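Local coordinates for dual function macrocyclase-peptidase POPB (PDB 5N4B), which cleaves peptide bonds after prolyl residues and joins peptide ends into macrocycles during the biosynthesis of the highly toxic amanitins, at residues Tyr38-Leu41 / Glu47-Lys50; Ser231-Met236 / Gly616-Ile621; Ile317-Asn320 / Val325-Lys328; Asn452-Asp457 / Ile512-Gln517; Phe534-Glu537 / Gly542-Glu545. The protein carries 1 engineered substitution. All coordinates share one frame; numbering follows the deposited sequence.

Contact 1. Residues Tyr38-Leu41 / Glu47-Lys50; sequences YQWL and EVDK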
# COMPACT_ATOMS: atom_id res chain seq x y z
N TYR A 38 20.72 22.64 3.64
CA TYR A 38 19.88 22.35 2.49
C TYR A 38 18.40 22.60 2.79
O TYR A 38 17.52 22.06 2.09
CB TYR A 38 20.15 20.92 1.96
CG TYR A 38 21.64 20.74 1.66
CD1 TYR A 38 22.30 21.55 0.74
CD2 TYR A 38 22.38 19.76 2.33
CE1 TYR A 38 23.64 21.40 0.51
CE2 TYR A 38 23.71 19.62 2.10
CZ TYR A 38 24.35 20.41 1.20
OH TYR A 38 25.73 20.26 1.01
N GLN A 39 18.10 23.44 3.78
CA GLN A 39 16.71 23.80 4.05
C GLN A 39 16.03 24.32 2.81
O GLN A 39 14.83 24.09 2.61
CB GLN A 39 16.64 24.82 5.20
CG GLN A 39 15.20 25.23 5.55
CD GLN A 39 14.62 26.23 4.56
OE1 GLN A 39 15.33 27.10 4.06
NE2 GLN A 39 13.32 26.10 4.25
N TRP A 40 16.78 25.00 1.94
CA TRP A 40 16.22 25.61 0.74
C TRP A 40 15.70 24.58 -0.25
O TRP A 40 14.86 24.91 -1.09
CB TRP A 40 17.22 26.56 0.10
CG TRP A 40 18.48 25.93 -0.35
CD1 TRP A 40 19.60 25.72 0.40
CD2 TRP A 40 18.74 25.41 -1.64
NE1 TRP A 40 20.55 25.09 -0.38
CE2 TRP A 40 20.05 24.90 -1.64
CE3 TRP A 40 17.99 25.35 -2.82
CZ2 TRP A 40 20.63 24.34 -2.77
CZ3 TRP A 40 18.57 24.78 -3.94
CH2 TRP A 40 19.88 24.28 -3.91
N LEU A 41 16.12 23.32 -0.16
CA LEU A 41 15.59 22.26 -1.01
C LEU A 41 14.21 21.83 -0.59
O LEU A 41 13.62 20.98 -1.27
CB LEU A 41 16.56 21.07 -1.04
CG LEU A 41 17.78 21.33 -1.92
CD1 LEU A 41 18.86 20.24 -1.74
CD2 LEU A 41 17.37 21.37 -3.41
N GLU A 47 15.97 28.14 -8.44
CA GLU A 47 17.22 27.52 -8.02
C GLU A 47 17.02 26.03 -7.76
O GLU A 47 17.90 25.21 -8.09
CB GLU A 47 17.76 28.20 -6.74
CG GLU A 47 19.11 27.72 -6.25
CD GLU A 47 19.50 28.25 -4.85
OE1 GLU A 47 18.59 28.69 -4.08
OE2 GLU A 47 20.70 28.16 -4.50
N VAL A 48 15.90 25.64 -7.16
CA VAL A 48 15.64 24.22 -6.95
C VAL A 48 15.44 23.51 -8.29
O VAL A 48 15.95 22.40 -8.50
CB VAL A 48 14.46 24.01 -6.00
CG1 VAL A 48 14.10 22.52 -5.93
CG2 VAL A 48 14.77 24.55 -4.62
N ASP A 49 14.74 24.15 -9.24
CA ASP A 49 14.55 23.56 -10.56
C ASP A 49 15.88 23.34 -11.27
O ASP A 49 16.07 22.31 -11.94
CB ASP A 49 13.68 24.46 -11.42
CG ASP A 49 12.24 24.52 -10.97
OD1 ASP A 49 11.76 23.66 -10.21
OD2 ASP A 49 11.55 25.45 -11.45
N LYS A 50 16.81 24.28 -11.16
CA LYS A 50 18.12 24.10 -11.77
C LYS A 50 18.84 22.91 -11.15
O LYS A 50 19.48 22.12 -11.84
CB LYS A 50 18.98 25.36 -11.68
CG LYS A 50 18.55 26.47 -12.64
CD LYS A 50 19.38 27.76 -12.45
CE LYS A 50 18.81 28.92 -13.28
NZ LYS A 50 19.58 30.19 -13.08

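Contact 2. Residues Ser231-Met236 / Gly616-Ile621; sequences SDRNAM and GGQAWI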
# COMPACT_ATOMS: atom_id res chain seq x y z
N SER A 231 -2.00 20.78 3.26
CA SER A 231 -2.24 20.05 4.47
C SER A 231 -3.71 19.71 4.51
O SER A 231 -4.56 20.40 3.91
CB SER A 231 -1.79 20.80 5.72
OG SER A 231 -2.82 21.60 6.22
N ASP A 232 -3.98 18.59 5.13
CA ASP A 232 -5.31 18.05 5.21
C ASP A 232 -5.71 18.06 6.67
O ASP A 232 -5.23 17.24 7.46
CB ASP A 232 -5.32 16.64 4.62
CG ASP A 232 -4.86 16.61 3.18
OD1 ASP A 232 -5.25 17.49 2.39
OD2 ASP A 232 -4.09 15.67 2.87
N ARG A 233 -6.57 19.00 7.03
CA ARG A 233 -7.02 19.16 8.41
C ARG A 233 -8.52 19.37 8.42
O ARG A 233 -9.13 19.77 7.42
CB ARG A 233 -6.31 20.31 9.13
CG ARG A 233 -4.84 20.11 9.31
CD ARG A 233 -4.59 19.05 10.37
NE ARG A 233 -3.17 18.93 10.70
CZ ARG A 233 -2.30 18.14 10.08
NH1 ARG A 233 -2.67 17.36 9.06
NH2 ARG A 233 -1.04 18.14 10.48
N ASN A 234 -9.12 19.15 9.58
CA ASN A 234 -10.55 19.39 9.77
C ASN A 234 -11.39 18.53 8.83
O ASN A 234 -12.41 18.97 8.28
CB ASN A 234 -10.90 20.88 9.64
CG ASN A 234 -10.25 21.71 10.72
OD1 ASN A 234 -10.71 21.74 11.89
ND2 ASN A 234 -9.18 22.33 10.37
N ALA A 235 -11.03 17.25 8.78
CA ALA A 235 -11.83 16.27 8.04
C ALA A 235 -13.25 16.20 8.56
O ALA A 235 -13.54 16.39 9.76
CB ALA A 235 -11.22 14.88 8.16
N MET A 236 -14.14 15.88 7.65
CA MET A 236 -15.57 15.74 7.92
C MET A 236 -16.02 14.43 7.31
O MET A 236 -15.79 14.17 6.12
CB MET A 236 -16.39 16.86 7.25
CG MET A 236 -16.06 18.24 7.75
SD MET A 236 -16.58 19.54 6.62
CE MET A 236 -15.13 19.56 5.56
N GLY A 616 1.19 15.24 5.62
CA GLY A 616 0.58 14.41 6.65
C GLY A 616 1.55 13.71 7.60
O GLY A 616 1.18 12.76 8.33
N GLY A 617 2.77 14.23 7.66
CA GLY A 617 3.81 13.63 8.47
C GLY A 617 3.54 13.60 9.94
O GLY A 617 4.08 12.73 10.62
N GLN A 618 2.70 14.50 10.48
CA GLN A 618 2.42 14.47 11.91
C GLN A 618 1.81 13.14 12.35
O GLN A 618 2.00 12.71 13.50
CB GLN A 618 1.52 15.65 12.30
CG GLN A 618 0.10 15.52 11.87
CD GLN A 618 -0.08 15.48 10.35
OE1 GLN A 618 0.66 16.15 9.58
NE2 GLN A 618 -1.10 14.73 9.92
N ALA A 619 1.10 12.48 11.45
CA ALA A 619 0.50 11.18 11.76
C ALA A 619 1.55 10.12 12.03
O ALA A 619 1.22 9.09 12.65
CB ALA A 619 -0.38 10.74 10.62
N TRP A 620 2.80 10.33 11.61
CA TRP A 620 3.85 9.34 11.81
C TRP A 620 4.59 9.51 13.14
O TRP A 620 5.54 8.76 13.40
CB TRP A 620 4.87 9.39 10.68
CG TRP A 620 4.30 9.40 9.32
CD1 TRP A 620 3.11 8.92 8.89
CD2 TRP A 620 4.94 9.99 8.19
NE1 TRP A 620 2.96 9.17 7.55
CE2 TRP A 620 4.08 9.83 7.10
CE3 TRP A 620 6.15 10.65 8.01
CZ2 TRP A 620 4.41 10.32 5.82
CZ3 TRP A 620 6.48 11.14 6.77
CH2 TRP A 620 5.62 10.98 5.70
N ILE A 621 4.21 10.47 13.97
CA ILE A 621 4.76 10.54 15.31
C ILE A 621 4.52 9.23 16.07
O ILE A 621 5.37 8.83 16.88
CB ILE A 621 4.20 11.77 16.03
CG1 ILE A 621 4.84 13.02 15.43
CG2 ILE A 621 4.47 11.68 17.51
CD1 ILE A 621 4.15 14.32 15.90

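Contact 3. Residues Ile317-Asn320 / Val325-Lys328; sequences IITN and VYIK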
# COMPACT_ATOMS: atom_id res chain seq x y z
N ILE A 317 -15.65 -3.55 12.25
CA ILE A 317 -16.87 -4.34 12.24
C ILE A 317 -16.82 -5.43 11.17
O ILE A 317 -16.44 -5.18 10.01
CB ILE A 317 -18.09 -3.46 11.92
CG1 ILE A 317 -18.24 -2.31 12.91
CG2 ILE A 317 -19.38 -4.32 11.88
CD1 ILE A 317 -18.34 -2.73 14.30
N ILE A 318 -17.27 -6.62 11.51
CA ILE A 318 -17.50 -7.71 10.55
C ILE A 318 -18.96 -7.74 10.12
O ILE A 318 -19.27 -7.63 8.93
CB ILE A 318 -17.11 -9.08 11.16
CG1 ILE A 318 -15.65 -9.07 11.58
CG2 ILE A 318 -17.44 -10.19 10.18
CD1 ILE A 318 -15.30 -10.11 12.59
N THR A 319 -19.87 -7.86 11.06
CA THR A 319 -21.30 -7.90 10.77
C THR A 319 -22.07 -7.77 12.08
O THR A 319 -21.48 -7.61 13.16
CB THR A 319 -21.68 -9.15 10.00
OG1 THR A 319 -22.99 -8.90 9.43
CG2 THR A 319 -21.72 -10.42 10.83
N ASN A 320 -23.38 -7.92 12.01
CA ASN A 320 -24.21 -7.98 13.21
C ASN A 320 -25.34 -8.93 12.92
O ASN A 320 -25.79 -9.09 11.79
CB ASN A 320 -24.78 -6.62 13.61
CG ASN A 320 -25.78 -6.13 12.62
OD1 ASN A 320 -25.42 -5.83 11.51
ND2 ASN A 320 -27.04 -6.04 13.02
N VAL A 325 -23.08 -7.48 17.72
CA VAL A 325 -22.14 -6.95 16.72
C VAL A 325 -20.84 -7.76 16.81
O VAL A 325 -20.25 -7.89 17.91
CB VAL A 325 -21.88 -5.47 16.97
CG1 VAL A 325 -21.00 -4.92 15.91
CG2 VAL A 325 -23.18 -4.70 16.97
N TYR A 326 -20.39 -8.26 15.66
CA TYR A 326 -19.18 -9.07 15.56
C TYR A 326 -18.05 -8.18 15.05
O TYR A 326 -18.22 -7.48 14.03
CB TYR A 326 -19.40 -10.22 14.57
CG TYR A 326 -20.35 -11.29 15.01
CD1 TYR A 326 -21.72 -11.04 15.11
CD2 TYR A 326 -19.91 -12.56 15.32
CE1 TYR A 326 -22.61 -12.05 15.53
CE2 TYR A 326 -20.76 -13.55 15.75
CZ TYR A 326 -22.10 -13.30 15.83
OH TYR A 326 -23.01 -14.27 16.21
N ILE A 327 -16.92 -8.18 15.75
CA ILE A 327 -15.87 -7.19 15.55
C ILE A 327 -14.53 -7.89 15.55
O ILE A 327 -14.22 -8.66 16.48
CB ILE A 327 -15.90 -6.12 16.64
CG1 ILE A 327 -17.32 -5.53 16.77
CG2 ILE A 327 -14.90 -5.03 16.35
CD1 ILE A 327 -17.48 -4.40 17.83
N LYS A 328 -13.69 -7.56 14.57
CA LYS A 328 -12.30 -7.99 14.59
C LYS A 328 -11.52 -6.97 15.40
O LYS A 328 -11.64 -5.77 15.15
CB LYS A 328 -11.73 -8.06 13.18
CG LYS A 328 -10.26 -8.54 13.15
CD LYS A 328 -9.71 -8.83 11.75
CE LYS A 328 -9.61 -7.64 10.83
NZ LYS A 328 -8.62 -6.65 11.28

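Contact 4. Residues Asn452-Asp457 / Ile512-Gln517; sequences NELDPD and ILTFLQ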
# COMPACT_ATOMS: atom_id res chain seq x y z
N ASN A 452 3.47 -14.51 -19.32
CA ASN A 452 4.11 -14.46 -20.64
C ASN A 452 5.61 -14.69 -20.50
O ASN A 452 6.28 -14.01 -19.70
CB ASN A 452 3.87 -13.11 -21.30
CG ASN A 452 4.32 -13.08 -22.74
OD1 ASN A 452 4.06 -14.00 -23.49
ND2 ASN A 452 5.03 -12.04 -23.11
N GLU A 453 6.10 -15.65 -21.29
CA GLU A 453 7.52 -16.04 -21.36
C GLU A 453 7.98 -16.82 -20.13
O GLU A 453 8.41 -17.99 -20.25
CB GLU A 453 8.43 -14.86 -21.67
CG GLU A 453 8.15 -14.21 -23.08
CD GLU A 453 9.24 -13.26 -23.54
OE1 GLU A 453 10.24 -13.09 -22.83
OE2 GLU A 453 9.11 -12.64 -24.62
N LEU A 454 7.79 -16.24 -18.96
CA LEU A 454 8.11 -16.86 -17.69
C LEU A 454 7.29 -18.13 -17.50
O LEU A 454 6.11 -18.17 -17.83
CB LEU A 454 7.67 -15.93 -16.55
CG LEU A 454 8.51 -14.75 -16.20
CD1 LEU A 454 7.78 -13.90 -15.18
CD2 LEU A 454 9.93 -15.17 -15.71
N ASP A 455 7.89 -19.11 -16.84
CA ASP A 455 7.14 -20.23 -16.28
C ASP A 455 7.28 -20.15 -14.77
O ASP A 455 8.38 -20.36 -14.22
CB ASP A 455 7.65 -21.57 -16.81
CG ASP A 455 6.81 -22.78 -16.31
OD1 ASP A 455 6.01 -22.65 -15.37
OD2 ASP A 455 7.00 -23.91 -16.88
N PRO A 456 6.21 -19.85 -14.06
CA PRO A 456 6.32 -19.74 -12.61
C PRO A 456 6.86 -20.97 -11.92
O PRO A 456 7.45 -20.85 -10.85
CB PRO A 456 4.89 -19.43 -12.19
CG PRO A 456 4.26 -18.81 -13.35
CD PRO A 456 4.86 -19.51 -14.54
N ASP A 457 6.69 -22.15 -12.51
CA ASP A 457 7.20 -23.38 -11.94
C ASP A 457 8.71 -23.45 -11.92
O ASP A 457 9.27 -24.31 -11.24
CB ASP A 457 6.72 -24.61 -12.74
CG ASP A 457 5.22 -24.85 -12.61
OD1 ASP A 457 4.58 -24.29 -11.69
OD2 ASP A 457 4.69 -25.60 -13.46
N ILE A 512 10.57 -8.91 -11.24
CA ILE A 512 11.56 -9.48 -10.33
C ILE A 512 11.94 -10.88 -10.80
O ILE A 512 13.13 -11.20 -10.86
CB ILE A 512 11.08 -9.45 -8.88
CG1 ILE A 512 11.02 -7.98 -8.43
CG2 ILE A 512 12.04 -10.24 -8.00
CD1 ILE A 512 10.37 -7.71 -7.08
N LEU A 513 10.97 -11.74 -11.12
CA LEU A 513 11.34 -13.08 -11.56
C LEU A 513 12.20 -13.05 -12.81
O LEU A 513 13.12 -13.84 -12.96
CB LEU A 513 10.09 -13.96 -11.78
CG LEU A 513 9.25 -14.19 -10.52
CD1 LEU A 513 8.10 -15.11 -10.86
CD2 LEU A 513 10.04 -14.72 -9.33
N THR A 514 11.90 -12.15 -13.73
CA THR A 514 12.72 -12.02 -14.93
C THR A 514 14.15 -11.64 -14.57
O THR A 514 15.10 -12.21 -15.11
CB THR A 514 12.08 -10.99 -15.84
OG1 THR A 514 10.81 -11.46 -16.28
CG2 THR A 514 12.92 -10.75 -17.07
N PHE A 515 14.33 -10.70 -13.65
CA PHE A 515 15.67 -10.36 -13.20
C PHE A 515 16.37 -11.57 -12.60
O PHE A 515 17.54 -11.84 -12.90
CB PHE A 515 15.60 -9.25 -12.18
CG PHE A 515 16.92 -8.70 -11.73
CD1 PHE A 515 17.59 -9.28 -10.67
CD2 PHE A 515 17.50 -7.62 -12.38
CE1 PHE A 515 18.79 -8.79 -10.24
CE2 PHE A 515 18.70 -7.12 -11.95
CZ PHE A 515 19.35 -7.70 -10.90
N LEU A 516 15.67 -12.34 -11.77
CA LEU A 516 16.29 -13.49 -11.13
C LEU A 516 16.77 -14.49 -12.16
O LEU A 516 17.87 -15.05 -12.05
CB LEU A 516 15.31 -14.17 -10.16
CG LEU A 516 14.72 -13.30 -9.03
CD1 LEU A 516 13.99 -14.16 -8.06
CD2 LEU A 516 15.74 -12.47 -8.33
N GLN A 517 15.94 -14.78 -13.14
CA GLN A 517 16.32 -15.71 -14.20
C GLN A 517 17.43 -15.15 -15.07
O GLN A 517 18.36 -15.88 -15.41
CB GLN A 517 15.08 -16.06 -15.02
CG GLN A 517 15.35 -17.12 -16.08
CD GLN A 517 14.11 -17.66 -16.75
OE1 GLN A 517 13.00 -17.40 -16.38
NE2 GLN A 517 14.33 -18.41 -17.82
O HOH W 1 10.86 -19.06 -16.67

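Contact 5. Residues Phe534-Glu537 / Gly542-Glu545; sequences FGEE and GRRE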
# COMPACT_ATOMS: atom_id res chain seq x y z
N PHE A 534 3.85 -10.52 12.82
CA PHE A 534 3.58 -11.23 14.06
C PHE A 534 2.75 -10.41 15.03
O PHE A 534 2.90 -10.53 16.23
CB PHE A 534 4.87 -11.77 14.65
CG PHE A 534 5.55 -12.74 13.71
CD1 PHE A 534 5.09 -14.04 13.62
CD2 PHE A 534 6.63 -12.35 12.91
CE1 PHE A 534 5.71 -14.92 12.77
CE2 PHE A 534 7.24 -13.26 12.05
CZ PHE A 534 6.77 -14.53 11.99
N GLY A 535 1.89 -9.59 14.48
CA GLY A 535 0.95 -8.84 15.33
C GLY A 535 1.53 -7.57 15.93
O GLY A 535 2.64 -7.10 15.62
N GLU A 536 0.75 -7.04 16.88
CA GLU A 536 1.11 -5.74 17.46
C GLU A 536 2.46 -5.76 18.12
O GLU A 536 3.17 -4.73 18.13
CB GLU A 536 0.07 -5.29 18.52
CG GLU A 536 0.65 -4.43 19.78
CD GLU A 536 0.99 -2.97 19.45
OE1 GLU A 536 0.76 -2.54 18.31
OE2 GLU A 536 1.49 -2.27 20.36
N GLU A 537 2.86 -6.86 18.72
CA GLU A 537 4.15 -6.90 19.38
C GLU A 537 5.31 -6.82 18.37
O GLU A 537 6.40 -6.37 18.73
CB GLU A 537 4.30 -8.12 20.29
CG GLU A 537 3.36 -8.11 21.49
CD GLU A 537 3.71 -7.04 22.52
OE1 GLU A 537 4.90 -6.92 22.90
OE2 GLU A 537 2.79 -6.32 22.96
N GLY A 542 9.66 -2.50 16.62
CA GLY A 542 10.38 -1.60 15.74
C GLY A 542 9.63 -0.32 15.53
O GLY A 542 9.20 -0.03 14.42
N ARG A 543 9.46 0.46 16.59
CA ARG A 543 8.60 1.63 16.58
C ARG A 543 9.06 2.61 17.64
O ARG A 543 9.40 2.20 18.75
CB ARG A 543 7.17 1.14 16.94
CG ARG A 543 6.07 2.13 16.87
CD ARG A 543 4.68 1.50 17.06
NE ARG A 543 4.44 1.06 18.44
CZ ARG A 543 3.60 0.09 18.82
NH1 ARG A 543 2.87 -0.64 17.94
NH2 ARG A 543 3.50 -0.16 20.13
N ARG A 544 9.07 3.91 17.33
CA ARG A 544 9.41 4.92 18.32
C ARG A 544 10.77 4.59 18.94
O ARG A 544 11.76 4.51 18.22
CB ARG A 544 8.26 5.14 19.32
CG ARG A 544 7.04 5.80 18.64
CD ARG A 544 5.78 5.88 19.51
NE ARG A 544 6.04 6.57 20.74
CZ ARG A 544 5.94 7.89 20.89
NH1 ARG A 544 5.60 8.68 19.87
NH2 ARG A 544 6.19 8.43 22.07
N GLU A 545 10.85 4.40 20.25
CA GLU A 545 12.17 4.19 20.83
C GLU A 545 12.86 2.89 20.39
O GLU A 545 14.08 2.78 20.60
CB GLU A 545 12.13 4.29 22.36
CG GLU A 545 11.48 3.12 23.05
CD GLU A 545 9.98 3.26 23.23
OE1 GLU A 545 9.32 4.09 22.56
OE2 GLU A 545 9.45 2.50 24.09

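Contact 1. Residues Tyr38-Leu41 / Glu47-Lys50
W40 and E47 meet as two flat groups laid one over the other: the carboxylate of E47 lies on one face of the indole with the planes only 13° apart. It does not sit over the centre of the ring system but toward the rim of the benzene half, where E47 CD comes within 3.7 Å of W40 CZ3. E47 OE1 lies nearest W40 CE3, at 3.6 Å, while OE2 is turned toward CH2. The glutamate gets there by stretching out from the helix, CG anti to the backbone N (chi1 -176°) and the chain extended beyond it, while the two side chains as a whole run nearly at right angles. L41 CG lies over the opposite face of the indole, 3.9 Å above the plane and also toward the rim. In the prolyl oligopeptidase fold the N-terminal part of the chain packs on the hydrolase domain, and here Y38 and L41 touch A675 on helix 668-680, while E47 and V48 belong to the first turn of helix 46-64. The positive charge of R16 suits this acid-over-ring arrangement, forming a salt bridge with E47 OE2 and a cation-pi contact with W40. Separately, W40 NE1 donates to the backbone oxygen R16 O. V48 comes in at the edge of the indole instead. Its CG2 methyl lies 3.8 Å from W40 CE3 and also 3.5 Å from the backbone oxygen W40 O, a snug place for a small branched residue. The same methyl reaches L41 CD2 at 4.3 Å.

Contact 2. Residues Ser231-Met236 / Gly616-Ile621
At the seam between the beta-propeller and the alpha/beta-hydrolase domain, R233 of a propeller loop reaches across to Q618 in a short 3-10 turn. The two side chains approach from opposite directions, and both fold on the way: R233 bends at chi2, and Q618 holds CG between its backbone N and carbonyl carbon (chi1 73°) before bending at chi2 as well. Their flat ends do not lie parallel, since the guanidinium and amide planes are 66° apart. The amide oxygen of Q618 is at the edge of the guanidinium, near its plane, with R233 NH2 and Q618 OE1 2.8 Å apart. The placement of the whole amide is doubtful in detail, because the model brings its carbon equally close.

Loop 231-236 leads into strand 236-241 of a four-stranded propeller blade, and turn 616-621 runs into helix 621-624 of the hydrolase domain, so the pair spans the interface of this closed form. A long arginine suits its place because it can reach the other domain while bonding back to its own chain; glutamine offers it an uncharged polar group. R233 NH1 donates to the backbone oxygen D232 O at 3.0 Å, keeping the acceptor close to the guanidinium plane although the donor stands well above the carbonyl plane. D232 in turn forms a salt bridge with K202, and A619 O accepts a hydrogen bond from T282 OG1, a second link across the seam.

Contact 3. Residues Ile317-Asn320 / Val325-Lys328
I317-N320 and V325-K328 are the two arms of an antiparallel hairpin, strands 315-321 and 324-329, which opens one four-stranded blade of the seven-bladed propeller. The short strand axes run at 165° to each other, 4.5 Å apart.

The backbone hydrogen bonds show a classic beta bulge: I318 and T319 both face Y326. I318 N donates to Y326 O at 2.8 Å, while T319 N reaches the same oxygen only weakly, at 3.4 Å. Y326 N returns a bond to T319 O, also 2.8 Å, and the pairing on the two sides of the bulge is offset by one residue. The bulge needs I318 at psi -57°, a helix-like value inside a strand.

Side chains sort onto two faces. I317, N320, V325 and I327 share one. The first three touch Y275 of strand 273-279 in the neighbouring blade, and I327 meets I339 and I341 in its own. N320 ND2 donates to D270 OD2 and to G322 O of the hairpin's own turn, which satisfies that buried nitrogen. T319 and Y326 share the other face. T319 OG1 is paired with Q412; the broad Y326 ring packs between blades, edge-to-face with F353 and at about 30° to F373 of the next blade.

Apolar packing completes the pairing. The bulge turns I318 toward the partner strand, its CD1 3.6 Å from K328 N. Branched aliphatics suit the first face: I317 and the two residues it meets cross obliquely, its CD1 methyl touching V325 CG1 at 3.8 Å and I327 CG1 at 3.9 Å.

Contact 4. Residues Asn452-Asp457 / Ile512-Gln517
The linker that leaves the propeller's last strand, 443-448, for strand 459-467 of the hydrolase sheet lays L454 against L513, T514 and Q517 of helix 510-519. L454 carries nearly all of the contact from its side, its two methyls spread over one flank of the helix. Because its CG stands beside the backbone N (chi1 -78°), the branched end swings toward the helix. Both methyls lie against L513 CB and T514 OG1, L454 CD1 being 4.1 Å from L513 CB and L454 CD2 3.9 Å from T514 OG1, and the leucine crosses both side chains at about a right angle. The T514 hydroxyl is itself engaged with P510 O in the preceding turn. CD2 of L454 alone also reaches Q517 OE1, at 3.9 Å.

The three helix residues follow the i, i+1, i+4 spacing that gathers side chains on one side of an alpha-helix. In the alpha/beta-hydrolase fold such helices cover the central sheet, and F459, at the start of the first strand of that sheet, touches L454, L513 and Q517 alike.

Q517, more exposed than its neighbours, uses its polarity at the rim. With CG anti to its backbone N and the rest extended, it slides past L454 in the opposite direction and holds a water: Q517 OE1 accepts from it at 2.7 Å. That water accepts in turn from the backbone D455 N at 3.0 Å, tying the linker to the helix. The linker then makes an Asx turn, D455 OD1 receiving D457 N at 3.0 Å from above the carboxylate plane, and P456, its ring rigid, opens a 3-10 segment.

Contact 5. Residues Phe534-Glu537 / Gly542-Glu545
G535, with a positive phi of 83° that suits glycine, holds the N-cap position of helix 536-540, and E536 in its first turn faces R543 in the loop that follows. The two side chains cross at about a right angle and meet at their charged ends in an end-on, two-nitrogen grip. R543 NH1 donates to E536 OE1 at 2.9 Å, and R543 NH2 donates to E536 OE2, likewise at 2.9 Å. Each oxygen is approached on its syn side, with both acceptors close to the guanidinium plane, although the carboxylate is rotated so that the two planes are 28° apart. Two bonds rather than one fix the rotation of the acid. To get there E536 takes an unusual chi1 of 146° and bends at chi2, whereas R543 starts out with CG anti to its backbone N and bends at chi3. An acid also suits the first turn of a helix, where its negative charge is expected to be favourable beside the positive end of the helix dipole, and an arginine long enough to span the gap suits the loop. Such a doubly bonded, end-on arginine-carboxylate salt bridge here joins the first turn of a short surface helix to the loop that follows it in the alpha/beta-hydrolase domain.

How the contacts relate
From the N terminus, contact 1 closes a short loop where the chain turns into helix 46-64, before the propeller begins. Contact 2 then opens in a propeller blade and closes only in the hydrolase domain, some 380 residues on, and the other three contacts are nested inside it. Contact 3 is a hairpin within a blade; contact 4 joins the linker leaving the propeller to a helix of the hydrolase domain; contact 5 closes a short loop around helix 536-540. Contacts 3, 4 and 5 follow in series, none crossing another. Contacts 2 and 5 touch, R544 NH1 lying 3.0 Å from I621 O in a probable hydrogen bond, whereas the centres of contacts 1 and 3 are about 51 Å apart.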